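Local coordinates for STING-associated CdnE c-di-GMP synthase (Flavobacteriaceae, PDB 6WT8), which probably joins two GTP molecules into the cyclic dinucleotide c-di-GMP, which would signal to a partner STING protein in bacterial CBASS anti-phage defence, at residues 25-30 and 249-254; 72-77 and 85-90; 120-125 and 138-143; 262-265 and 269-272. All blocks are in the same frame, centred on the assembly; numbering follows the deposited sequence.

Contact 1 (25-30 and 249-254); sequences KMYSET and SNRRLK
Arg-251 reaches over the ring of Tyr-27, where a helix-to-helix turn comes up against the start of helix 27-31. Its CB already points toward the 25-30 segment. From there CG swings beside the backbone N, opposite the carbonyl carbon (chi1 -62°), and CD continues the extended line. A bend at chi3 then turns the guanidinium onto the tyrosine, and NH2 does the touching: it lies above one ring face, displaced toward the rim, 3.6 Å from Tyr-27 CE2. Arg-251 CZ sits 4.9 Å from the ring centroid and 16° off its normal, a cation-pi contact over the face. The planes are inclined by 65°, so the guanidinium dips one nitrogen to the ring instead of lying flat on it.

Alongside, Arg-252 NH2 approaches Ser-28 CB at 4.0 Å. Its NH1 donates to Asn-250 O at 3.0 Å, nearly in the guanidinium plane, while NE binds Leu-296 O; Ser-28 OG pairs with Tyr-298 N. The turn is built from two motifs: Asn-250 closes a Schellman motif at the end of helix 235-248, and in an ST motif Ser-249 OG accepts from Arg-252 N and Leu-253 N. The arginine that touches Ser-28 is thus anchored by directed bonds to backbone carbonyls, whereas the contact with Tyr-27 rests on cation-pi attraction between two exposed side chains.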
loop_
_atom_site.group_PDB
_atom_site.type_symbol
_atom_site.label_atom_id
_atom_site.label_comp_id
_atom_site.label_asym_id
_atom_site.label_seq_id
_atom_site.Cartn_x
_atom_site.Cartn_y
_atom_site.Cartn_z
ATOM N N LYS A 25 -7.601 -17.280 -12.371
ATOM C CA LYS A 25 -6.771 -18.246 -11.669
ATOM C C LYS A 25 -5.321 -17.792 -11.702
ATOM O O LYS A 25 -4.846 -17.182 -12.674
ATOM C CB LYS A 25 -6.868 -19.623 -12.320
ATOM C CG LYS A 25 -8.235 -20.289 -12.240
ATOM C CD LYS A 25 -8.108 -21.647 -12.958
ATOM C CE LYS A 25 -9.395 -22.409 -13.085
ATOM N NZ LYS A 25 -9.025 -23.833 -13.497
HETATM N N MSE A 26 -4.618 -18.077 -10.620
HETATM C CA MSE A 26 -3.182 -17.894 -10.648
HETATM C C MSE A 26 -2.597 -18.880 -11.633
HETATM O O MSE A 26 -3.031 -20.033 -11.744
HETATM C CB MSE A 26 -2.568 -18.129 -9.288
HETATM C CG MSE A 26 -3.033 -17.097 -8.284
HETATM SE SE MSE A 26 -2.449 -17.496 -6.405
HETATM C CE MSE A 26 -3.620 -18.940 -6.050
ATOM N N TYR A 27 -1.572 -18.445 -12.345
ATOM C CA TYR A 27 -1.071 -19.307 -13.417
ATOM C C TYR A 27 -0.482 -20.604 -12.873
ATOM O O TYR A 27 -0.590 -21.644 -13.531
ATOM C CB TYR A 27 -0.023 -18.585 -14.264
ATOM C CG TYR A 27 -0.606 -17.795 -15.417
ATOM C CD1 TYR A 27 -1.919 -17.330 -15.372
ATOM C CD2 TYR A 27 0.159 -17.531 -16.556
ATOM C CE1 TYR A 27 -2.457 -16.621 -16.424
ATOM C CE2 TYR A 27 -0.361 -16.824 -17.614
ATOM C CZ TYR A 27 -1.665 -16.376 -17.544
ATOM O OH TYR A 27 -2.189 -15.673 -18.602
ATOM N N SER A 28 0.104 -20.577 -11.666
ATOM C CA SER A 28 0.692 -21.818 -11.188
ATOM C C SER A 28 -0.375 -22.837 -10.897
ATOM O O SER A 28 -0.065 -24.031 -10.846
ATOM C CB SER A 28 1.553 -21.594 -9.936
ATOM O OG SER A 28 0.799 -21.116 -8.787
ATOM N N GLU A 29 -1.642 -22.410 -10.742
ATOM C CA GLU A 29 -2.720 -23.400 -10.588
ATOM C C GLU A 29 -2.796 -24.359 -11.771
ATOM O O GLU A 29 -3.048 -25.557 -11.593
ATOM C CB GLU A 29 -4.085 -22.715 -10.458
ATOM C CG GLU A 29 -4.312 -22.043 -9.134
ATOM C CD GLU A 29 -5.681 -21.412 -9.101
ATOM O OE1 GLU A 29 -6.666 -22.206 -9.171
ATOM O OE2 GLU A 29 -5.740 -20.166 -9.029
ATOM N N THR A 30 -2.722 -23.833 -12.997
ATOM C CA THR A 30 -2.915 -24.702 -14.152
ATOM C C THR A 30 -1.620 -25.131 -14.799
ATOM O O THR A 30 -1.635 -26.080 -15.592
ATOM C CB THR A 30 -3.752 -24.034 -15.244
ATOM O OG1 THR A 30 -3.232 -22.724 -15.544
ATOM C CG2 THR A 30 -5.257 -24.000 -14.872
ATOM N N SER A 249 8.615 -10.600 -9.691
ATOM C CA SER A 249 8.346 -11.850 -9.003
ATOM C C SER A 249 7.503 -12.841 -9.800
ATOM O O SER A 249 7.106 -13.852 -9.219
ATOM C CB SER A 249 7.607 -11.537 -7.701
ATOM O OG SER A 249 6.230 -11.276 -7.933
ATOM N N ASN A 250 7.242 -12.596 -11.088
ATOM C CA ASN A 250 6.321 -13.441 -11.881
ATOM C C ASN A 250 4.937 -13.480 -11.238
ATOM O O ASN A 250 4.254 -14.513 -11.170
ATOM C CB ASN A 250 6.860 -14.888 -12.074
ATOM C CG ASN A 250 8.154 -14.942 -12.790
ATOM O OD1 ASN A 250 8.539 -14.054 -13.543
ATOM N ND2 ASN A 250 8.825 -16.096 -12.619
ATOM N N ARG A 251 4.497 -12.302 -10.775
ATOM C CA ARG A 251 3.123 -12.083 -10.296
ATOM C C ARG A 251 2.812 -12.957 -9.092
ATOM O O ARG A 251 1.703 -13.512 -8.980
ATOM C CB ARG A 251 2.094 -12.261 -11.429
ATOM C CG ARG A 251 2.337 -11.230 -12.538
ATOM C CD ARG A 251 1.338 -11.266 -13.686
ATOM N NE ARG A 251 1.480 -12.445 -14.562
ATOM C CZ ARG A 251 0.813 -12.611 -15.703
ATOM N NH1 ARG A 251 -0.078 -11.692 -16.107
ATOM N NH2 ARG A 251 1.014 -13.692 -16.411
ATOM N N ARG A 252 3.774 -13.040 -8.160
ATOM C CA ARG A 252 3.569 -13.753 -6.895
ATOM C C ARG A 252 3.588 -12.856 -5.662
ATOM O O ARG A 252 3.006 -13.262 -4.618
ATOM C CB ARG A 252 4.631 -14.845 -6.716
ATOM C CG ARG A 252 4.210 -16.116 -7.545
ATOM C CD ARG A 252 5.386 -16.709 -8.165
ATOM N NE ARG A 252 5.181 -18.059 -8.670
ATOM C CZ ARG A 252 5.006 -18.364 -9.973
ATOM N NH1 ARG A 252 4.821 -17.405 -10.877
ATOM N NH2 ARG A 252 4.984 -19.655 -10.351
ATOM N N LEU A 253 4.261 -11.701 -5.712
ATOM C CA LEU A 253 4.432 -10.886 -4.497
ATOM C C LEU A 253 3.085 -10.462 -3.940
ATOM O O LEU A 253 2.851 -10.568 -2.725
ATOM C CB LEU A 253 5.275 -9.637 -4.820
ATOM C CG LEU A 253 5.294 -8.583 -3.710
ATOM C CD1 LEU A 253 5.996 -9.173 -2.497
ATOM C CD2 LEU A 253 6.036 -7.338 -4.217
ATOM N N LYS A 254 2.208 -9.947 -4.781
ATOM C CA LYS A 254 0.906 -9.479 -4.267
ATOM C C LYS A 254 0.084 -10.620 -3.680
ATOM O O LYS A 254 -0.646 -10.409 -2.681
ATOM C CB LYS A 254 0.095 -8.789 -5.356
ATOM C CG LYS A 254 0.744 -7.449 -5.734
ATOM C CD LYS A 254 -0.100 -6.819 -6.891
ATOM C CE LYS A 254 0.545 -5.590 -7.461
ATOM N NZ LYS A 254 -0.370 -4.879 -8.414
#

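Contact 2 (72-77 and 85-90); sequences KVEAHL and VDFERQ
Glu-74 meets two residues of strand 85-90 at once, pairing with Arg-89 through its carboxylate and resting on Phe-87 with its methylene chain. Both end nitrogens of the guanidinium converge on one oxygen: Arg-89 NH2 to Glu-74 OE1 is 2.8 Å and Arg-89 NH1 to Glu-74 OE1 is 3.0 Å. That oxygen lies close to the guanidinium plane, but the two flat groups stand almost perpendicular, 88° apart. NH1 comes in nearly along the C-O bond, NH2 from above the carboxylate. Beneath, Glu-74 CG makes a CH-pi contact 3.9 Å from the Phe-87 ring centroid, and the carboxylate runs only 11° from the ring plane. Leu-77 CB adds an apolar contact at 3.8 Å to Phe-87 CE1.

The extended glutamate carries its carboxylate from the helix across to the strand. Arg-89 folds back at chi2, and its NH1 also donates to Glu-88 O at 2.9 Å, while NH2 finds Asn-71 OD1 one residue before the helical segment. Farther out, strand 85-90 pairs antiparallel with strand 106-112, and helix 154-172 packs on Leu-77. Segments 72-77 and 85-90 run antiparallel, packing helix 60-81 on the edge strand of the nucleotidyltransferase sheet. With both NH groups of one arginine on a single oxygen and a second tie to its own strand, the ion pair fixes the guanidinium's rotation and would draw negative charge toward OE1.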
loop_
_atom_site.group_PDB
_atom_site.type_symbol
_atom_site.label_atom_id
_atom_site.label_comp_id
_atom_site.label_asym_id
_atom_site.label_seq_id
_atom_site.Cartn_x
_atom_site.Cartn_y
_atom_site.Cartn_z
ATOM N N LYS A 72 -14.844 10.602 -10.700
ATOM C CA LYS A 72 -15.972 11.537 -10.725
ATOM C C LYS A 72 -15.735 12.691 -9.759
ATOM O O LYS A 72 -15.995 13.862 -10.098
ATOM C CB LYS A 72 -17.281 10.833 -10.390
ATOM C CG LYS A 72 -17.620 9.847 -11.481
ATOM C CD LYS A 72 -18.995 9.290 -11.311
ATOM C CE LYS A 72 -19.338 8.409 -12.536
ATOM N NZ LYS A 72 -20.794 8.009 -12.532
ATOM N N VAL A 73 -15.248 12.389 -8.542
ATOM C CA VAL A 73 -14.905 13.464 -7.594
ATOM C C VAL A 73 -13.839 14.385 -8.185
ATOM O O VAL A 73 -13.929 15.632 -8.072
ATOM C CB VAL A 73 -14.436 12.855 -6.262
ATOM C CG1 VAL A 73 -14.023 13.928 -5.273
ATOM C CG2 VAL A 73 -15.578 12.053 -5.643
ATOM N N GLU A 74 -12.772 13.794 -8.748
ATOM C CA GLU A 74 -11.702 14.593 -9.346
ATOM C C GLU A 74 -12.237 15.581 -10.370
ATOM O O GLU A 74 -11.783 16.733 -10.398
ATOM C CB GLU A 74 -10.666 13.656 -10.016
ATOM C CG GLU A 74 -9.567 14.493 -10.657
ATOM C CD GLU A 74 -8.455 13.670 -11.309
ATOM O OE1 GLU A 74 -7.995 12.677 -10.732
ATOM O OE2 GLU A 74 -8.006 14.066 -12.420
ATOM N N ALA A 75 -13.193 15.171 -11.209
ATOM C CA ALA A 75 -13.676 16.091 -12.247
ATOM C C ALA A 75 -14.272 17.355 -11.623
ATOM O O ALA A 75 -14.055 18.468 -12.111
ATOM C CB ALA A 75 -14.726 15.411 -13.124
ATOM N N HIS A 76 -15.006 17.207 -10.519
ATOM C CA HIS A 76 -15.561 18.389 -9.849
ATOM C C HIS A 76 -14.464 19.274 -9.259
ATOM O O HIS A 76 -14.495 20.513 -9.387
ATOM C CB HIS A 76 -16.527 17.954 -8.744
ATOM C CG HIS A 76 -17.775 17.331 -9.261
ATOM N ND1 HIS A 76 -18.742 18.065 -9.922
ATOM C CD2 HIS A 76 -18.211 16.046 -9.251
ATOM C CE1 HIS A 76 -19.719 17.253 -10.309
ATOM N NE2 HIS A 76 -19.413 16.021 -9.934
ATOM N N LEU A 77 -13.485 18.663 -8.571
ATOM C CA LEU A 77 -12.437 19.456 -7.971
ATOM C C LEU A 77 -11.562 20.086 -9.047
ATOM O O LEU A 77 -11.081 21.204 -8.869
ATOM C CB LEU A 77 -11.593 18.554 -7.067
ATOM C CG LEU A 77 -12.318 17.854 -5.941
ATOM C CD1 LEU A 77 -11.346 16.927 -5.247
ATOM C CD2 LEU A 77 -12.706 18.955 -4.907
ATOM N N VAL A 85 -3.700 22.621 -8.405
ATOM C CA VAL A 85 -3.326 21.333 -7.859
ATOM C C VAL A 85 -3.087 20.313 -8.972
ATOM O O VAL A 85 -3.613 20.417 -10.093
ATOM C CB VAL A 85 -4.431 20.781 -6.920
ATOM C CG1 VAL A 85 -4.592 21.646 -5.687
ATOM C CG2 VAL A 85 -5.774 20.570 -7.667
ATOM N N ASP A 86 -2.274 19.308 -8.627
ATOM C CA ASP A 86 -2.247 18.020 -9.313
ATOM C C ASP A 86 -3.116 16.999 -8.598
ATOM O O ASP A 86 -3.304 17.057 -7.380
ATOM C CB ASP A 86 -0.838 17.449 -9.327
ATOM C CG ASP A 86 0.153 18.291 -10.131
ATOM O OD1 ASP A 86 -0.230 19.071 -11.044
ATOM O OD2 ASP A 86 1.375 18.088 -9.880
ATOM N N PHE A 87 -3.608 16.030 -9.343
ATOM C CA PHE A 87 -4.411 14.972 -8.751
ATOM C C PHE A 87 -3.704 13.647 -8.850
ATOM O O PHE A 87 -3.253 13.254 -9.933
ATOM C CB PHE A 87 -5.773 14.862 -9.433
ATOM C CG PHE A 87 -6.630 16.098 -9.248
ATOM C CD1 PHE A 87 -7.307 16.262 -8.035
ATOM C CD2 PHE A 87 -6.734 17.101 -10.237
ATOM C CE1 PHE A 87 -8.054 17.401 -7.800
ATOM C CE2 PHE A 87 -7.483 18.225 -9.999
ATOM C CZ PHE A 87 -8.120 18.373 -8.774
ATOM N N GLU A 88 -3.705 12.920 -7.741
ATOM C CA GLU A 88 -3.113 11.595 -7.681
ATOM C C GLU A 88 -3.991 10.702 -6.815
ATOM O O GLU A 88 -5.109 11.056 -6.435
ATOM C CB GLU A 88 -1.692 11.674 -7.105
ATOM C CG GLU A 88 -0.694 12.507 -7.941
ATOM C CD GLU A 88 -0.384 11.912 -9.327
ATOM O OE1 GLU A 88 -0.638 10.708 -9.605
ATOM O OE2 GLU A 88 0.136 12.700 -10.144
ATOM N N ARG A 89 -3.529 9.458 -6.575
ATOM C CA ARG A 89 -4.269 8.495 -5.774
ATOM C C ARG A 89 -3.326 7.807 -4.812
ATOM O O ARG A 89 -2.138 7.653 -5.090
ATOM C CB ARG A 89 -4.905 7.392 -6.658
ATOM C CG ARG A 89 -5.894 7.884 -7.729
ATOM C CD ARG A 89 -7.134 8.484 -7.104
ATOM N NE ARG A 89 -8.046 8.806 -8.212
ATOM C CZ ARG A 89 -8.084 10.003 -8.831
ATOM N NH1 ARG A 89 -7.304 10.990 -8.402
ATOM N NH2 ARG A 89 -8.903 10.205 -9.880
ATOM N N GLN A 90 -3.856 7.334 -3.681
ATOM C CA GLN A 90 -3.031 6.541 -2.769
ATOM C C GLN A 90 -3.882 5.466 -2.144
ATOM O O GLN A 90 -5.114 5.469 -2.245
ATOM C CB GLN A 90 -2.388 7.356 -1.648
ATOM C CG GLN A 90 -3.402 8.068 -0.702
ATOM C CD GLN A 90 -2.769 8.776 0.459
ATOM O OE1 GLN A 90 -1.588 9.125 0.443
ATOM N NE2 GLN A 90 -3.565 8.978 1.512
#

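Contact 3 (120-125 and 138-143); sequences KGLEKA and LNLKKH
Leu-122 and Leu-140 carry the apolar part of this contact, with Ala-125 filling in beside them. Leu-122 CD1 lies 3.7 Å from Leu-140 CD2, and the two side chains pass alongside one another, pointing opposite ways. The second methyl of Leu-140 is used as well: CD1 rests 3.8 Å from Ala-125 CB, so one leucine fork straddles two residues a turn apart on helix 119-126. Leu-122 gets there because its CG stands opposite the backbone N (chi1 174°), which carries the branch across although its CB does not aim at helix 134-146. The same Leu-122 CD1 also packs on the backbone, 3.7 Å from Leu-140 O.

This is a helix-helix interface between neighbours in sequence, helices 119-126 and 134-146, joined by a short connection. They follow strand 114-117 and lie toward the rim of the molecule. A third helix, 206-211, closes the site: Met-209 covers both leucines.

Polar links belong to the periphery. Glu-123 OE2 forms a salt bridge with Lys-144 NZ, spanning the same two helices beside the leucines. Asn-139 ND2 donates to Lys-210 O, and His-143 NE2 pairs with Asn-212 OD1, tying helix 134-146 to helix 206-211 and the loop after it.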
loop_
_atom_site.group_PDB
_atom_site.type_symbol
_atom_site.label_atom_id
_atom_site.label_comp_id
_atom_site.label_asym_id
_atom_site.label_seq_id
_atom_site.Cartn_x
_atom_site.Cartn_y
_atom_site.Cartn_z
ATOM N N LYS A 120 19.018 21.635 2.652
ATOM C CA LYS A 120 20.377 21.313 3.063
ATOM C C LYS A 120 20.892 20.124 2.270
ATOM O O LYS A 120 22.069 20.084 1.885
ATOM C CB LYS A 120 20.437 20.994 4.559
ATOM C CG LYS A 120 20.066 22.109 5.524
ATOM C CD LYS A 120 20.076 21.564 6.956
ATOM C CE LYS A 120 19.787 22.656 7.977
ATOM N NZ LYS A 120 20.806 23.740 7.901
ATOM N N GLY A 121 20.012 19.148 2.008
ATOM C CA GLY A 121 20.418 17.969 1.267
ATOM C C GLY A 121 20.774 18.268 -0.171
ATOM O O GLY A 121 21.685 17.646 -0.720
ATOM N N LEU A 122 20.035 19.183 -0.817
ATOM C CA LEU A 122 20.366 19.561 -2.189
ATOM C C LEU A 122 21.753 20.182 -2.242
ATOM O O LEU A 122 22.572 19.828 -3.102
ATOM C CB LEU A 122 19.305 20.539 -2.735
ATOM C CG LEU A 122 19.529 21.171 -4.111
ATOM C CD1 LEU A 122 19.665 20.173 -5.258
ATOM C CD2 LEU A 122 18.405 22.175 -4.386
ATOM N N GLU A 123 22.013 21.129 -1.338
ATOM C CA GLU A 123 23.321 21.789 -1.288
ATOM C C GLU A 123 24.423 20.780 -1.037
ATOM O O GLU A 123 25.467 20.809 -1.690
ATOM C CB GLU A 123 23.304 22.843 -0.193
ATOM C CG GLU A 123 22.552 24.061 -0.616
ATOM C CD GLU A 123 23.183 24.655 -1.846
ATOM O OE1 GLU A 123 24.433 24.781 -1.865
ATOM O OE2 GLU A 123 22.432 24.952 -2.798
ATOM N N LYS A 124 24.227 19.916 -0.054
ATOM C CA LYS A 124 25.240 18.911 0.251
ATOM C C LYS A 124 25.530 18.040 -0.962
ATOM O O LYS A 124 26.698 17.773 -1.286
ATOM C CB LYS A 124 24.758 18.049 1.417
ATOM C CG LYS A 124 25.672 16.905 1.830
ATOM C CD LYS A 124 25.060 16.170 3.016
ATOM C CE LYS A 124 26.031 15.191 3.648
ATOM N NZ LYS A 124 25.319 14.285 4.594
ATOM N N ALA A 125 24.475 17.607 -1.666
ATOM C CA ALA A 125 24.677 16.705 -2.798
ATOM C C ALA A 125 25.422 17.399 -3.929
ATOM O O ALA A 125 26.378 16.848 -4.486
ATOM C CB ALA A 125 23.320 16.168 -3.275
ATOM N N LEU A 138 23.180 16.785 -13.328
ATOM C CA LEU A 138 22.382 17.686 -14.156
ATOM C C LEU A 138 20.978 17.878 -13.583
ATOM O O LEU A 138 20.441 18.997 -13.584
ATOM C CB LEU A 138 22.326 17.139 -15.574
ATOM C CG LEU A 138 23.726 17.260 -16.201
ATOM C CD1 LEU A 138 23.814 16.595 -17.572
ATOM C CD2 LEU A 138 24.222 18.717 -16.251
ATOM N N ASN A 139 20.368 16.797 -13.084
ATOM C CA ASN A 139 19.041 16.898 -12.496
ATOM C C ASN A 139 19.056 17.792 -11.268
ATOM O O ASN A 139 18.201 18.675 -11.105
ATOM C CB ASN A 139 18.523 15.502 -12.148
ATOM C CG ASN A 139 18.095 14.740 -13.350
ATOM O OD1 ASN A 139 17.841 15.332 -14.394
ATOM N ND2 ASN A 139 18.023 13.419 -13.235
ATOM N N LEU A 140 20.028 17.576 -10.384
ATOM C CA LEU A 140 20.112 18.388 -9.175
ATOM C C LEU A 140 20.327 19.845 -9.512
ATOM O O LEU A 140 19.721 20.732 -8.894
ATOM C CB LEU A 140 21.266 17.889 -8.298
ATOM C CG LEU A 140 21.003 16.577 -7.569
ATOM C CD1 LEU A 140 22.324 16.056 -6.988
ATOM C CD2 LEU A 140 19.999 16.686 -6.444
ATOM N N LYS A 141 21.195 20.103 -10.485
ATOM C CA LYS A 141 21.521 21.477 -10.854
ATOM C C LYS A 141 20.276 22.197 -11.343
ATOM O O LYS A 141 20.044 23.370 -10.997
ATOM C CB LYS A 141 22.631 21.480 -11.917
ATOM C CG LYS A 141 23.183 22.856 -12.228
ATOM C CD LYS A 141 24.375 22.779 -13.190
ATOM C CE LYS A 141 23.939 22.391 -14.598
ATOM N NZ LYS A 141 25.093 22.251 -15.526
ATOM N N LYS A 142 19.430 21.499 -12.107
ATOM C CA LYS A 142 18.222 22.160 -12.608
ATOM C C LYS A 142 17.266 22.493 -11.474
ATOM O O LYS A 142 16.612 23.541 -11.500
ATOM C CB LYS A 142 17.529 21.303 -13.662
ATOM C CG LYS A 142 18.265 21.214 -14.969
ATOM C CD LYS A 142 17.508 20.329 -15.971
ATOM C CE LYS A 142 18.286 20.175 -17.288
ATOM N NZ LYS A 142 17.401 20.120 -18.501
ATOM N N HIS A 143 17.149 21.617 -10.463
ATOM C CA HIS A 143 16.311 21.946 -9.312
ATOM C C HIS A 143 16.839 23.157 -8.575
ATOM O O HIS A 143 16.060 24.041 -8.179
ATOM C CB HIS A 143 16.203 20.748 -8.361
ATOM C CG HIS A 143 15.256 19.712 -8.850
ATOM N ND1 HIS A 143 13.882 19.853 -8.753
ATOM C CD2 HIS A 143 15.474 18.528 -9.466
ATOM C CE1 HIS A 143 13.300 18.799 -9.292
ATOM N NE2 HIS A 143 14.245 17.995 -9.758
#

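Contact 4 (262-265 and 269-272); sequences NIKY and HIEN
Ile-270 and Asn-272 face Lys-264 and Tyr-265 where the chain leaves helix 253-266 and doubles back along its last turn. Ile-270 comes first: its CB points at the helix, and CG2 packs 3.7 Å from Lys-264 CG, the two side chains crossing at about a right angle. The isoleucine also touches Glu-342 and Leu-346 of helix 336-360. Its carbonyl is linked back to the helix by a water that lies 2.8 Å from Ile-270 O and equally near Lys-264 O.

Glu-271, its CB pointing away from the helix, takes part through its backbone. A second water accepts from Lys-264 NZ at 3.0 Å and sits close enough to Glu-271 O to bridge them. Asn-272 follows, with CG opposite its backbone N (chi1 -176°), which brings OD1 in toward the helix. There it lies 3.9 Å from Tyr-265 CD2, amide and ring planes 71° apart, and takes a hydrogen bond of 2.9 Å from a third water, whose oxygen in turn accepts from Lys-264 NZ.

Kinks at chi3 and chi4 curl the lysine round so that its third donation goes to Ile-276 O, farther along the loop. Two waters and one carbonyl thus surround the ammonium group, so this largely buried charge, with no acid among those partners, is probably stabilised by oxygen dipoles that also hold the loop to the helix.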
loop_
_atom_site.group_PDB
_atom_site.type_symbol
_atom_site.label_atom_id
_atom_site.label_comp_id
_atom_site.label_asym_id
_atom_site.label_seq_id
_atom_site.Cartn_x
_atom_site.Cartn_y
_atom_site.Cartn_z
ATOM N N ASN A 262 -4.871 -11.568 5.031
ATOM C CA ASN A 262 -6.039 -12.369 5.387
ATOM C C ASN A 262 -5.756 -13.197 6.629
ATOM O O ASN A 262 -6.638 -13.352 7.480
ATOM C CB ASN A 262 -6.423 -13.289 4.201
ATOM C CG ASN A 262 -7.424 -12.594 3.243
ATOM O OD1 ASN A 262 -8.523 -12.239 3.672
ATOM N ND2 ASN A 262 -7.042 -12.358 1.985
ATOM N N ILE A 263 -4.581 -13.837 6.697
ATOM C CA ILE A 263 -4.251 -14.625 7.896
ATOM C C ILE A 263 -4.289 -13.732 9.127
ATOM O O ILE A 263 -4.838 -14.106 10.164
ATOM C CB ILE A 263 -2.866 -15.281 7.759
ATOM C CG1 ILE A 263 -2.831 -16.281 6.609
ATOM C CG2 ILE A 263 -2.396 -15.947 9.066
ATOM C CD1 ILE A 263 -3.947 -17.212 6.525
ATOM N N LYS A 264 -3.710 -12.526 9.029
ATOM C CA LYS A 264 -3.730 -11.649 10.204
ATOM C C LYS A 264 -5.167 -11.287 10.611
ATOM O O LYS A 264 -5.528 -11.248 11.819
ATOM C CB LYS A 264 -2.920 -10.372 9.913
ATOM C CG LYS A 264 -2.646 -9.614 11.228
ATOM C CD LYS A 264 -1.589 -8.492 11.002
ATOM C CE LYS A 264 -2.170 -7.332 10.187
ATOM N NZ LYS A 264 -2.952 -6.349 11.059
ATOM N N TYR A 265 -6.007 -11.017 9.616
ATOM C CA TYR A 265 -7.364 -10.566 9.853
ATOM C C TYR A 265 -8.163 -11.628 10.590
ATOM O O TYR A 265 -8.868 -11.313 11.544
ATOM C CB TYR A 265 -8.011 -10.189 8.507
ATOM C CG TYR A 265 -9.296 -9.396 8.657
ATOM C CD1 TYR A 265 -10.529 -10.024 8.859
ATOM C CD2 TYR A 265 -9.260 -8.006 8.575
ATOM C CE1 TYR A 265 -11.688 -9.256 8.991
ATOM C CE2 TYR A 265 -10.437 -7.229 8.686
ATOM C CZ TYR A 265 -11.618 -7.880 8.889
ATOM O OH TYR A 265 -12.774 -7.119 9.046
ATOM N N HIS A 269 -5.771 -14.061 17.873
ATOM C CA HIS A 269 -4.738 -13.611 18.792
ATOM C C HIS A 269 -4.144 -12.264 18.411
ATOM O O HIS A 269 -3.312 -11.749 19.170
ATOM C CB HIS A 269 -3.629 -14.674 18.835
ATOM C CG HIS A 269 -4.143 -16.035 19.173
ATOM N ND1 HIS A 269 -3.957 -17.142 18.368
ATOM C CD2 HIS A 269 -4.844 -16.459 20.253
ATOM C CE1 HIS A 269 -4.516 -18.194 18.944
ATOM N NE2 HIS A 269 -5.062 -17.803 20.086
ATOM N N ILE A 270 -4.544 -11.676 17.281
ATOM C CA ILE A 270 -3.968 -10.415 16.801
ATOM C C ILE A 270 -5.087 -9.384 16.678
ATOM O O ILE A 270 -6.072 -9.627 15.966
ATOM C CB ILE A 270 -3.240 -10.627 15.455
ATOM C CG1 ILE A 270 -2.092 -11.628 15.633
ATOM C CG2 ILE A 270 -2.661 -9.267 14.932
ATOM C CD1 ILE A 270 -1.474 -12.138 14.261
ATOM N N GLU A 271 -4.893 -8.217 17.302
ATOM C CA GLU A 271 -5.809 -7.094 17.142
ATOM C C GLU A 271 -5.756 -6.565 15.721
ATOM O O GLU A 271 -4.683 -6.501 15.126
ATOM C CB GLU A 271 -5.419 -5.966 18.090
ATOM C CG GLU A 271 -5.460 -6.391 19.536
ATOM C CD GLU A 271 -6.882 -6.497 20.038
ATOM O OE1 GLU A 271 -7.771 -5.836 19.455
ATOM O OE2 GLU A 271 -7.115 -7.231 21.019
ATOM N N ASN A 272 -6.914 -6.159 15.168
ATOM C CA ASN A 272 -6.905 -5.660 13.794
ATOM C C ASN A 272 -6.003 -4.439 13.644
ATOM O O ASN A 272 -5.308 -4.294 12.632
ATOM C CB ASN A 272 -8.318 -5.314 13.317
ATOM C CG ASN A 272 -8.350 -4.886 11.837
ATOM O OD1 ASN A 272 -7.614 -5.427 11.006
ATOM N ND2 ASN A 272 -9.185 -3.890 11.516
HETATM O O HOH W 1 -2.248 -5.898 13.960
HETATM O O HOH W 2 -5.642 -7.516 10.762
HETATM O O HOH W 3 -6.821 -9.281 13.316
#

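In the fold
Contacts 1 and 4 share helix 253-266, contact 1 at its N-terminal end and contact 4 at its last turn; their centres lie about 24 Å apart, with nearest atoms about 8 Å apart. Contacts 2 and 3 sit on the nucleotidyltransferase side, centres about 30 Å apart, and both fall within the long stretch of chain that contact 1 closes. Contact 4 lies across the chain's centre from both, about 33 Å from contact 2 and about 44 Å from contact 3, centre to centre. Contact 2 is probably the one nearest the catalysis: strand 85-90 pairs with strand 106-112, which in this family runs from the metal-binding acidic motif. Contact 3 is peripheral, about 29 Å from the chain's centre.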